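Local coordinates for protein phytase (Debaryomyces castellii, PDB 2GFI) that removes phosphate groups from phytate as a 3-phytase of the histidine acid phosphatase family, at residues A[7-12]-A[32-37]; A[43-48]-A[392-397]; A[63-68]-A[375-380]; A[346-351]-A[361-366]. One frame throughout, in Å; residues are numbered along the deposited sequence.

Interaction 1 (A[7-12]-A[32-37])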
# COMPACT_ATOMS: atom_id res chain seq x y z
N ASN A 7 -0.07 -14.46 -2.30
CA ASN A 7 -0.54 -13.42 -3.16
C ASN A 7 0.37 -12.21 -3.11
O ASN A 7 0.06 -11.20 -3.69
CB ASN A 7 -2.01 -13.10 -2.87
CG ASN A 7 -2.18 -12.31 -1.63
OD1 ASN A 7 -1.42 -12.45 -0.66
ND2 ASN A 7 -3.19 -11.47 -1.64
N GLY A 8 1.51 -12.36 -2.44
CA GLY A 8 2.49 -11.29 -2.35
C GLY A 8 3.87 -11.79 -1.96
O GLY A 8 4.13 -13.01 -1.91
N LEU A 9 4.73 -10.84 -1.64
CA LEU A 9 6.15 -11.13 -1.45
C LEU A 9 6.55 -10.97 -0.00
O LEU A 9 7.70 -11.23 0.35
CB LEU A 9 6.99 -10.20 -2.33
CG LEU A 9 6.70 -10.30 -3.82
CD1 LEU A 9 7.38 -9.20 -4.62
CD2 LEU A 9 7.15 -11.70 -4.30
N LEU A 10 5.61 -10.56 0.85
CA LEU A 10 5.95 -10.18 2.22
C LEU A 10 5.72 -11.32 3.19
O LEU A 10 4.66 -11.93 3.22
CB LEU A 10 5.18 -8.92 2.67
CG LEU A 10 5.37 -7.69 1.79
CD1 LEU A 10 4.43 -6.59 2.24
CD2 LEU A 10 6.83 -7.22 1.78
N LEU A 11 6.73 -11.57 4.00
CA LEU A 11 6.72 -12.56 5.05
C LEU A 11 6.23 -11.94 6.36
O LEU A 11 6.87 -12.07 7.42
CB LEU A 11 8.14 -13.08 5.20
CG LEU A 11 8.60 -14.36 4.47
CD1 LEU A 11 7.62 -15.03 3.56
CD2 LEU A 11 10.03 -14.24 3.88
N VAL A 12 5.12 -11.23 6.28
CA VAL A 12 4.49 -10.59 7.43
C VAL A 12 3.04 -10.35 7.04
O VAL A 12 2.75 -10.11 5.84
CB VAL A 12 5.16 -9.24 7.77
CG1 VAL A 12 4.84 -8.15 6.67
CG2 VAL A 12 4.82 -8.78 9.21
N ASN A 32 10.32 -8.78 2.76
CA ASN A 32 10.19 -9.22 1.42
C ASN A 32 11.05 -10.47 1.16
O ASN A 32 12.27 -10.43 1.36
CB ASN A 32 10.50 -8.07 0.44
CG ASN A 32 10.00 -8.37 -0.95
OD1 ASN A 32 10.38 -9.39 -1.54
ND2 ASN A 32 9.12 -7.52 -1.48
N ILE A 33 10.39 -11.55 0.71
CA ILE A 33 10.95 -12.88 0.44
C ILE A 33 12.16 -12.76 -0.52
O ILE A 33 13.19 -13.40 -0.34
CB ILE A 33 9.77 -13.81 -0.09
CG1 ILE A 33 10.07 -15.33 -0.10
CG2 ILE A 33 9.32 -13.45 -1.46
CD1 ILE A 33 11.16 -15.71 0.78
N ILE A 34 12.02 -11.90 -1.55
CA ILE A 34 13.10 -11.67 -2.48
C ILE A 34 14.44 -11.39 -1.78
O ILE A 34 15.48 -11.87 -2.25
CB ILE A 34 12.76 -10.55 -3.46
CG1 ILE A 34 11.52 -10.93 -4.25
CG2 ILE A 34 13.93 -10.30 -4.41
CD1 ILE A 34 11.02 -9.84 -5.17
N ARG A 35 14.40 -10.64 -0.69
CA ARG A 35 15.64 -10.21 -0.07
C ARG A 35 16.38 -11.38 0.57
O ARG A 35 17.55 -11.25 0.89
CB ARG A 35 15.45 -8.99 0.89
CG ARG A 35 15.11 -7.69 0.11
CD ARG A 35 15.86 -6.37 0.46
NE ARG A 35 15.24 -5.20 -0.22
CZ ARG A 35 13.97 -4.80 0.07
NH1 ARG A 35 13.26 -5.48 0.99
NH2 ARG A 35 13.40 -3.74 -0.54
N PHE A 36 15.70 -12.53 0.71
CA PHE A 36 16.30 -13.71 1.33
C PHE A 36 16.63 -14.80 0.35
O PHE A 36 17.15 -15.87 0.75
CB PHE A 36 15.42 -14.26 2.44
CG PHE A 36 15.02 -13.21 3.42
CD1 PHE A 36 15.99 -12.48 4.09
CD2 PHE A 36 13.69 -12.89 3.61
CE1 PHE A 36 15.65 -11.47 4.96
CE2 PHE A 36 13.33 -11.88 4.50
CZ PHE A 36 14.31 -11.16 5.15
N LEU A 37 16.35 -14.53 -0.93
CA LEU A 37 16.51 -15.58 -1.97
C LEU A 37 17.78 -15.43 -2.79
O LEU A 37 17.91 -16.06 -3.82
CB LEU A 37 15.26 -15.72 -2.85
CG LEU A 37 14.07 -16.23 -2.03
CD1 LEU A 37 12.78 -16.19 -2.84
CD2 LEU A 37 14.38 -17.62 -1.52

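Interaction 2 (A[43-48]-A[392-397])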
# COMPACT_ATOMS: atom_id res chain seq x y z
N TYR A 43 13.35 -9.07 -9.40
CA TYR A 43 13.96 -7.79 -9.10
C TYR A 43 13.37 -7.19 -7.83
O TYR A 43 12.16 -7.30 -7.58
CB TYR A 43 13.71 -6.78 -10.24
CG TYR A 43 14.36 -5.46 -9.96
CD1 TYR A 43 15.74 -5.36 -9.87
CD2 TYR A 43 13.60 -4.32 -9.75
CE1 TYR A 43 16.34 -4.14 -9.59
CE2 TYR A 43 14.19 -3.11 -9.49
CZ TYR A 43 15.55 -3.02 -9.40
OH TYR A 43 16.11 -1.78 -9.10
N ILE A 44 14.24 -6.57 -7.03
CA ILE A 44 13.79 -5.73 -5.95
C ILE A 44 14.75 -4.56 -5.82
O ILE A 44 15.96 -4.71 -5.99
CB ILE A 44 13.68 -6.55 -4.62
CG1 ILE A 44 12.80 -5.80 -3.60
CG2 ILE A 44 15.06 -6.93 -4.10
CD1 ILE A 44 12.40 -6.64 -2.40
N GLN A 45 14.20 -3.40 -5.49
CA GLN A 45 14.97 -2.17 -5.31
C GLN A 45 15.77 -2.23 -4.03
O GLN A 45 15.32 -2.76 -3.00
CB GLN A 45 14.07 -0.94 -5.29
CG GLN A 45 13.28 -0.76 -6.56
CD GLN A 45 12.36 0.43 -6.52
OE1 GLN A 45 11.97 0.90 -5.45
NE2 GLN A 45 12.00 0.91 -7.68
N ASN A 46 16.96 -1.65 -4.09
CA ASN A 46 17.83 -1.59 -2.96
C ASN A 46 17.10 -0.83 -1.83
O ASN A 46 16.37 0.14 -2.11
CB ASN A 46 19.09 -0.91 -3.42
CG ASN A 46 20.13 -0.82 -2.34
OD1 ASN A 46 19.97 -0.04 -1.41
ND2 ASN A 46 21.20 -1.60 -2.46
N LYS A 47 17.28 -1.25 -0.58
CA LYS A 47 16.59 -0.58 0.55
C LYS A 47 16.86 0.94 0.53
O LYS A 47 15.96 1.72 0.76
CB LYS A 47 16.92 -1.22 1.90
CG LYS A 47 16.67 -2.77 1.96
CD LYS A 47 17.03 -3.40 3.37
CE LYS A 47 16.07 -4.60 3.70
NZ LYS A 47 16.15 -5.14 5.11
N GLY A 48 18.09 1.33 0.20
CA GLY A 48 18.46 2.74 -0.04
C GLY A 48 18.47 3.64 1.18
O GLY A 48 18.35 3.15 2.28
N ILE A 392 22.18 2.16 -7.42
CA ILE A 392 22.20 0.72 -7.46
C ILE A 392 20.78 0.27 -7.15
O ILE A 392 20.23 0.58 -6.08
CB ILE A 392 23.13 0.19 -6.41
CG1 ILE A 392 24.47 0.93 -6.43
CG2 ILE A 392 23.23 -1.37 -6.50
CD1 ILE A 392 25.12 1.00 -7.83
N ASN A 393 20.18 -0.43 -8.09
CA ASN A 393 18.81 -0.93 -7.93
C ASN A 393 17.90 0.13 -7.34
O ASN A 393 17.19 -0.10 -6.36
CB ASN A 393 18.85 -2.18 -7.12
CG ASN A 393 19.75 -3.16 -7.74
OD1 ASN A 393 20.64 -3.70 -7.10
ND2 ASN A 393 19.57 -3.35 -9.02
N ASP A 394 17.95 1.29 -8.00
CA ASP A 394 17.05 2.39 -7.75
C ASP A 394 17.28 3.16 -6.48
O ASP A 394 16.40 3.89 -6.05
CB ASP A 394 15.60 1.97 -7.87
CG ASP A 394 15.24 1.56 -9.23
OD1 ASP A 394 15.52 2.35 -10.17
OD2 ASP A 394 14.65 0.48 -9.48
N ALA A 395 18.46 3.03 -5.89
CA ALA A 395 18.82 3.77 -4.70
C ALA A 395 20.13 4.48 -4.93
O ALA A 395 21.05 3.88 -5.46
CB ALA A 395 18.96 2.82 -3.51
N VAL A 396 20.24 5.76 -4.55
CA VAL A 396 21.53 6.41 -4.65
C VAL A 396 22.35 5.80 -3.56
O VAL A 396 21.89 5.73 -2.41
CB VAL A 396 21.46 7.95 -4.46
CG1 VAL A 396 22.88 8.54 -4.41
CG2 VAL A 396 20.56 8.61 -5.54
N ILE A 397 23.54 5.33 -3.91
CA ILE A 397 24.52 4.86 -2.93
C ILE A 397 25.72 5.78 -2.97
O ILE A 397 26.56 5.64 -3.86
CB ILE A 397 24.93 3.39 -3.21
CG1 ILE A 397 23.69 2.49 -3.41
CG2 ILE A 397 25.90 2.87 -2.13
CD1 ILE A 397 22.78 2.28 -2.17
O HOH W 1 15.76 1.99 -3.92

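Interaction 3 (A[63-68]-A[375-380])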
# COMPACT_ATOMS: atom_id res chain seq x y z
N GLN A 63 25.92 12.49 -18.52
CA GLN A 63 26.17 11.11 -18.94
C GLN A 63 25.49 10.11 -18.00
O GLN A 63 25.28 10.40 -16.82
CB GLN A 63 27.68 10.87 -18.98
CG GLN A 63 28.14 9.56 -19.62
CD GLN A 63 29.62 9.38 -19.48
OE1 GLN A 63 30.39 10.35 -19.67
NE2 GLN A 63 30.04 8.19 -19.12
N VAL A 64 25.14 8.94 -18.52
CA VAL A 64 24.70 7.85 -17.68
C VAL A 64 25.30 6.56 -18.19
O VAL A 64 25.38 6.35 -19.39
CB VAL A 64 23.14 7.77 -17.61
CG1 VAL A 64 22.53 7.47 -19.01
CG2 VAL A 64 22.67 6.81 -16.51
N GLN A 65 25.75 5.71 -17.26
CA GLN A 65 26.17 4.36 -17.55
C GLN A 65 25.28 3.42 -16.76
O GLN A 65 25.02 3.62 -15.59
CB GLN A 65 27.64 4.15 -17.18
CG GLN A 65 28.56 5.34 -17.58
CD GLN A 65 29.97 5.17 -17.11
OE1 GLN A 65 30.27 4.22 -16.43
NE2 GLN A 65 30.86 6.09 -17.50
N LEU A 66 24.74 2.45 -17.47
CA LEU A 66 23.98 1.38 -16.94
C LEU A 66 24.79 0.07 -17.07
O LEU A 66 25.29 -0.29 -18.14
CB LEU A 66 22.67 1.26 -17.71
CG LEU A 66 21.88 -0.01 -17.36
CD1 LEU A 66 21.46 -0.04 -15.86
CD2 LEU A 66 20.67 -0.17 -18.30
N PHE A 67 24.91 -0.62 -15.94
CA PHE A 67 25.42 -1.95 -15.91
C PHE A 67 24.34 -2.82 -15.36
O PHE A 67 24.00 -2.76 -14.18
CB PHE A 67 26.71 -2.02 -15.09
CG PHE A 67 27.80 -1.15 -15.64
CD1 PHE A 67 28.67 -1.65 -16.61
CD2 PHE A 67 27.93 0.19 -15.22
CE1 PHE A 67 29.70 -0.84 -17.13
CE2 PHE A 67 28.94 1.02 -15.74
CZ PHE A 67 29.83 0.50 -16.70
N SER A 68 23.76 -3.61 -16.24
CA SER A 68 22.56 -4.34 -15.95
C SER A 68 22.81 -5.85 -15.99
O SER A 68 23.55 -6.35 -16.85
CB SER A 68 21.50 -3.94 -16.94
OG SER A 68 20.36 -4.73 -16.75
N THR A 375 23.09 -1.28 -12.09
CA THR A 375 24.03 -0.39 -11.47
C THR A 375 24.15 0.78 -12.43
O THR A 375 24.48 0.62 -13.60
CB THR A 375 25.38 -1.12 -11.25
OG1 THR A 375 25.29 -1.85 -10.01
CG2 THR A 375 26.55 -0.12 -11.08
N ILE A 376 23.81 1.96 -11.94
CA ILE A 376 23.84 3.14 -12.79
C ILE A 376 24.81 4.17 -12.21
O ILE A 376 24.83 4.41 -10.99
CB ILE A 376 22.43 3.72 -12.89
CG1 ILE A 376 21.58 2.89 -13.87
CG2 ILE A 376 22.48 5.21 -13.24
CD1 ILE A 376 20.09 3.13 -13.69
N ILE A 377 25.66 4.72 -13.08
CA ILE A 377 26.41 5.93 -12.80
C ILE A 377 25.78 7.10 -13.54
O ILE A 377 25.62 7.05 -14.75
CB ILE A 377 27.87 5.75 -13.21
CG1 ILE A 377 28.41 4.47 -12.55
CG2 ILE A 377 28.68 6.99 -12.83
CD1 ILE A 377 29.76 4.01 -13.06
N GLU A 378 25.36 8.13 -12.80
CA GLU A 378 24.85 9.36 -13.38
C GLU A 378 25.96 10.36 -13.25
O GLU A 378 26.62 10.40 -12.24
CB GLU A 378 23.65 9.94 -12.61
CG GLU A 378 22.57 8.93 -12.32
CD GLU A 378 21.41 9.49 -11.54
OE1 GLU A 378 21.62 10.18 -10.52
OE2 GLU A 378 20.28 9.22 -11.97
N LYS A 379 26.11 11.20 -14.27
CA LYS A 379 27.08 12.27 -14.24
C LYS A 379 26.28 13.50 -14.59
O LYS A 379 25.56 13.50 -15.56
CB LYS A 379 28.17 12.05 -15.30
CG LYS A 379 29.17 13.20 -15.38
CD LYS A 379 30.04 13.05 -16.59
CE LYS A 379 30.92 14.27 -16.76
NZ LYS A 379 31.99 14.00 -17.75
N TYR A 380 26.39 14.53 -13.77
CA TYR A 380 25.67 15.75 -14.06
C TYR A 380 26.45 16.97 -13.62
O TYR A 380 27.30 16.91 -12.71
CB TYR A 380 24.27 15.75 -13.39
CG TYR A 380 24.22 15.33 -11.93
CD1 TYR A 380 24.74 16.16 -10.92
CD2 TYR A 380 23.65 14.11 -11.57
CE1 TYR A 380 24.70 15.76 -9.58
CE2 TYR A 380 23.57 13.71 -10.26
CZ TYR A 380 24.09 14.53 -9.26
OH TYR A 380 23.99 14.11 -7.95

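Interaction 4 (A[346-351]-A[361-366])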
# COMPACT_ATOMS: atom_id res chain seq x y z
N LEU A 346 29.48 -0.78 -1.81
CA LEU A 346 28.61 -1.70 -1.07
C LEU A 346 29.43 -2.86 -0.47
O LEU A 346 28.90 -3.94 -0.20
CB LEU A 346 27.45 -2.16 -1.94
CG LEU A 346 26.39 -1.07 -2.17
CD1 LEU A 346 25.45 -1.49 -3.26
CD2 LEU A 346 25.62 -0.77 -0.87
N ILE A 347 30.71 -2.58 -0.24
CA ILE A 347 31.68 -3.56 0.26
C ILE A 347 31.99 -3.31 1.75
O ILE A 347 32.33 -2.20 2.13
CB ILE A 347 33.00 -3.50 -0.63
CG1 ILE A 347 32.66 -3.62 -2.12
CG2 ILE A 347 34.03 -4.55 -0.20
CD1 ILE A 347 31.70 -4.75 -2.48
N PRO A 348 31.88 -4.33 2.59
CA PRO A 348 32.18 -4.17 4.01
C PRO A 348 33.69 -3.95 4.20
O PRO A 348 34.47 -4.35 3.33
CB PRO A 348 31.76 -5.51 4.63
CG PRO A 348 31.92 -6.46 3.55
CD PRO A 348 31.50 -5.72 2.26
N ASP A 349 34.08 -3.32 5.31
CA ASP A 349 35.50 -3.10 5.63
C ASP A 349 36.26 -4.38 5.86
O ASP A 349 37.46 -4.49 5.54
CB ASP A 349 35.64 -2.28 6.91
CG ASP A 349 35.28 -0.83 6.70
OD1 ASP A 349 35.48 -0.32 5.56
OD2 ASP A 349 34.79 -0.14 7.63
N GLU A 350 35.56 -5.33 6.47
CA GLU A 350 36.13 -6.62 6.83
C GLU A 350 35.38 -7.79 6.20
O GLU A 350 34.22 -7.67 5.79
CB GLU A 350 36.28 -6.77 8.36
CG GLU A 350 35.17 -6.15 9.20
CD GLU A 350 35.26 -6.49 10.71
OE1 GLU A 350 36.31 -7.07 11.16
OE2 GLU A 350 34.25 -6.18 11.45
N ASP A 351 36.08 -8.90 6.11
CA ASP A 351 35.53 -10.16 5.69
C ASP A 351 34.36 -10.56 6.57
O ASP A 351 34.33 -10.25 7.76
CB ASP A 351 36.63 -11.22 5.71
CG ASP A 351 37.63 -11.04 4.56
OD1 ASP A 351 37.40 -10.22 3.62
OD2 ASP A 351 38.70 -11.67 4.53
N SER A 361 23.51 -8.25 7.23
CA SER A 361 24.64 -8.84 6.56
C SER A 361 25.52 -7.68 6.08
O SER A 361 25.02 -6.76 5.43
CB SER A 361 24.19 -9.68 5.38
OG SER A 361 25.32 -10.05 4.61
N PRO A 362 26.81 -7.69 6.43
CA PRO A 362 27.73 -6.60 6.06
C PRO A 362 27.88 -6.48 4.56
O PRO A 362 28.40 -5.49 4.04
CB PRO A 362 29.08 -7.04 6.66
CG PRO A 362 28.72 -8.07 7.69
CD PRO A 362 27.47 -8.75 7.21
N TYR A 363 27.48 -7.54 3.87
CA TYR A 363 27.52 -7.54 2.44
C TYR A 363 26.23 -8.13 1.94
O TYR A 363 25.94 -9.27 2.22
CB TYR A 363 28.67 -8.40 1.96
CG TYR A 363 28.71 -8.48 0.46
CD1 TYR A 363 29.17 -7.40 -0.30
CD2 TYR A 363 28.29 -9.62 -0.19
CE1 TYR A 363 29.20 -7.47 -1.68
CE2 TYR A 363 28.32 -9.70 -1.58
CZ TYR A 363 28.77 -8.63 -2.32
OH TYR A 363 28.80 -8.73 -3.69
N SER A 364 25.44 -7.36 1.22
CA SER A 364 24.12 -7.84 0.85
C SER A 364 24.14 -8.14 -0.64
O SER A 364 24.08 -7.24 -1.50
CB SER A 364 23.05 -6.81 1.23
OG SER A 364 21.78 -7.24 0.77
N HIS A 365 24.24 -9.41 -0.95
CA HIS A 365 24.33 -9.77 -2.35
C HIS A 365 23.13 -9.25 -3.18
O HIS A 365 23.31 -8.64 -4.24
CB HIS A 365 24.46 -11.26 -2.49
CG HIS A 365 24.41 -11.70 -3.89
ND1 HIS A 365 23.27 -12.18 -4.47
CD2 HIS A 365 25.36 -11.70 -4.86
CE1 HIS A 365 23.52 -12.49 -5.73
NE2 HIS A 365 24.77 -12.22 -5.99
N VAL A 366 21.92 -9.48 -2.68
CA VAL A 366 20.67 -9.06 -3.35
C VAL A 366 20.49 -7.53 -3.44
O VAL A 366 19.74 -7.04 -4.28
CB VAL A 366 19.45 -9.73 -2.67
CG1 VAL A 366 19.24 -9.16 -1.27
CG2 VAL A 366 18.21 -9.61 -3.53
O HOH W 2 26.41 -4.57 0.59

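Interaction 1 (A[7-12]-A[32-37])
N32 lies beside L9, the two side chains pointing the same way, with ND2 of N32 3.5 Å from CB of L9. Its CG is anti to the backbone N (chi1 -164°), and OD1 turns back to accept the backbone N of I34 in an Asx turn, which fixes the amide against L9. CA of N32 also meets CD2 of L10. An alanine here would probably leave the N of I34 without its side-chain acceptor and open a gap against CB of L9. I33 carries the one hydrogen bond of the contact: its N gives a nearly straight bond (177°) to O of L9 at 2.7 Å, and CD1 of I33 touches CD2 of L11 at 3.6 Å. I34 follows, its CD1 3.7 Å from CD1 of L9. Last comes F36: CD2 of L11 lies at the ring edge, 3.9 Å from CD2 of F36. F280 of helix 277-295 packs on L11, I33 and F36, while Q24 of the third subunit packs on L10 and N32. Beyond the one backbone hydrogen bond, the two N-terminal loops are joined by van der Waals contact of leucine and isoleucine methyls and the N32 amide, buried where the third subunit also packs.

Interaction 2 (A[43-48]-A[392-397])
A type I' beta turn from I392 to A395, the hairpin bend between strands 385-392 and 395-397, receives the loop 43-48 here. N46 N donates to O of N393 at the turn (2.8 Å), and CA of Q45 makes a CA-H...O contact with the same oxygen. Beyond the backbone, D394 is the polar focus. Its OD2 accepts the hydroxyl of Y43 at 2.7 Å, met from above the carboxylate plane, with ring and carboxylate turned 87° apart. NE2 of Q45 adds a weak bond to the same OD2, but its stronger partner is the carbonyl of A16 of the third subunit. Farther on, OD1 of N46 accepts from G48 N in an Asx turn and lies 3.7 Å from CD1 of I397, the two side chains meeting tip to tip; ND2 of N46 goes to the carbonyl of G367. CA of G48 rests 3.5 Å from CB of A395, leaving no room for a side chain on the glycine. A water donates to O of N46 and, weakly, to O of D394. R374 makes a cation-pi contact with the Y43 ring, and the side chain of Y43 lies about 10 Å from that of H70, the predicted nucleophile. A hydroxyl and, weakly, an amide donating to one carboxylate oxygen would probably help keep D394 ionised and hold the turn against the loop.

Interaction 3 (A[63-68]-A[375-380])
V64 and I376 meet because each sends CG2 anti to its own backbone N: the two methyls come within 3.6 Å. In I376 the other branch, CG1, stands anti to the carbonyl carbon (chi1 -78°) and reaches CD1 of L66 at 3.5 Å, so one isoleucine spans two side chains of the facing strand. An alanine in its place would probably leave a gap beside both V64 and L66. Y148 and H140 of helix 133-148 cover this side of the sheet, touching I376 and L66 respectively. Strands 63-68 and 375-380 run antiparallel, 174° between directions, as neighbours in the mixed sheet of the histidine phosphatase fold. Q63 with K379, Q65 with I377 and F67 with T375 are the hydrogen-bonded pairs, each joined by two backbone bonds; F67 N to T375 O is 2.7 Å. Between them lie the non-hydrogen-bonded pairs V64 with E378 and L66 with I376. On the face carrying Q63, Q65 and F67, CD1 of I377 touches OE1 of Q65 at 3.4 Å and CE2 of F67 at 4.1 Å. That OE1 lies in the plane of the F67 ring at its edge and accepts a bond from S313 of helix 302-318, while T375 OG1 bonds H340. The alkyl chain of K379 runs past CB of Q63, its NZ going on to the carbonyl of L317.

Interaction 4 (A[346-351]-A[361-366])
No backbone hydrogen bond joins 346-351 to 361-366; the two loops come closest at P348 and P362, whose CA atoms are 5.5 Å apart. Here the prolines meet through their rings, CB of P348 lying 3.7 Å from CB of P362 and 3.4 Å from the carbonyl O of P362. From the same ring, CD of P348 continues to CD1 of Y363 at 3.8 Å, the pyrrolidine crossing the tyrosine side chain at a slant. Y363 carries the rest of the contact. Its CG stands anti to the backbone N (chi1 177°), and the CD1-CE1 edge of the ring is the part that meets 346-351. CD1 lies 3.5 Å from the carbonyl O of L346. I347 lies alongside, pointing the same way, and its CD1 meets the ring at the edge, 3.8 Å from CE1. The hydroxyl of Y363 bonds E337 in helix 333-343, which pins the far end of the ring. A water links two backbone groups: it donates to O of L346 at 2.7 Å and accepts from N of S364 at 3.0 Å, so both have a partner although they do not meet directly. S364 sits at the N-cap of helix 365-368, its OG making a weak bond to N of G367. Y292 of helix 277-295 packs edge-to-face against the ring of Y363 and also touches P348. L346 and Y363 both touch I368, which places the contact at the surface between helices 277-295, 333-343 and 365-368, just ahead of strand 374-382.

In the fold
From the N terminus, interaction 1 closes a short loop of non-regular chain, complete before the others open. Interaction 2 then opens, and its second half, 392-397, comes back only after most of the phosphatase domain has been traced. Within that long loop lies interaction 3, pairing strands 59-69 and 374-382, and within interaction 3 lies interaction 4, a short closure from the loop after helix 333-343 to the start of helix 365-368; none of the loops cross. In space, interaction 2 touches all three others: R35 and N32 of interaction 1, T375 of interaction 3, and L346 and V366 of interaction 4. Interactions 1 and 4 also meet directly, at R35 and V366. Interaction 2 thereby joins the N-terminal arm, which reaches the third subunit, to the central sheet.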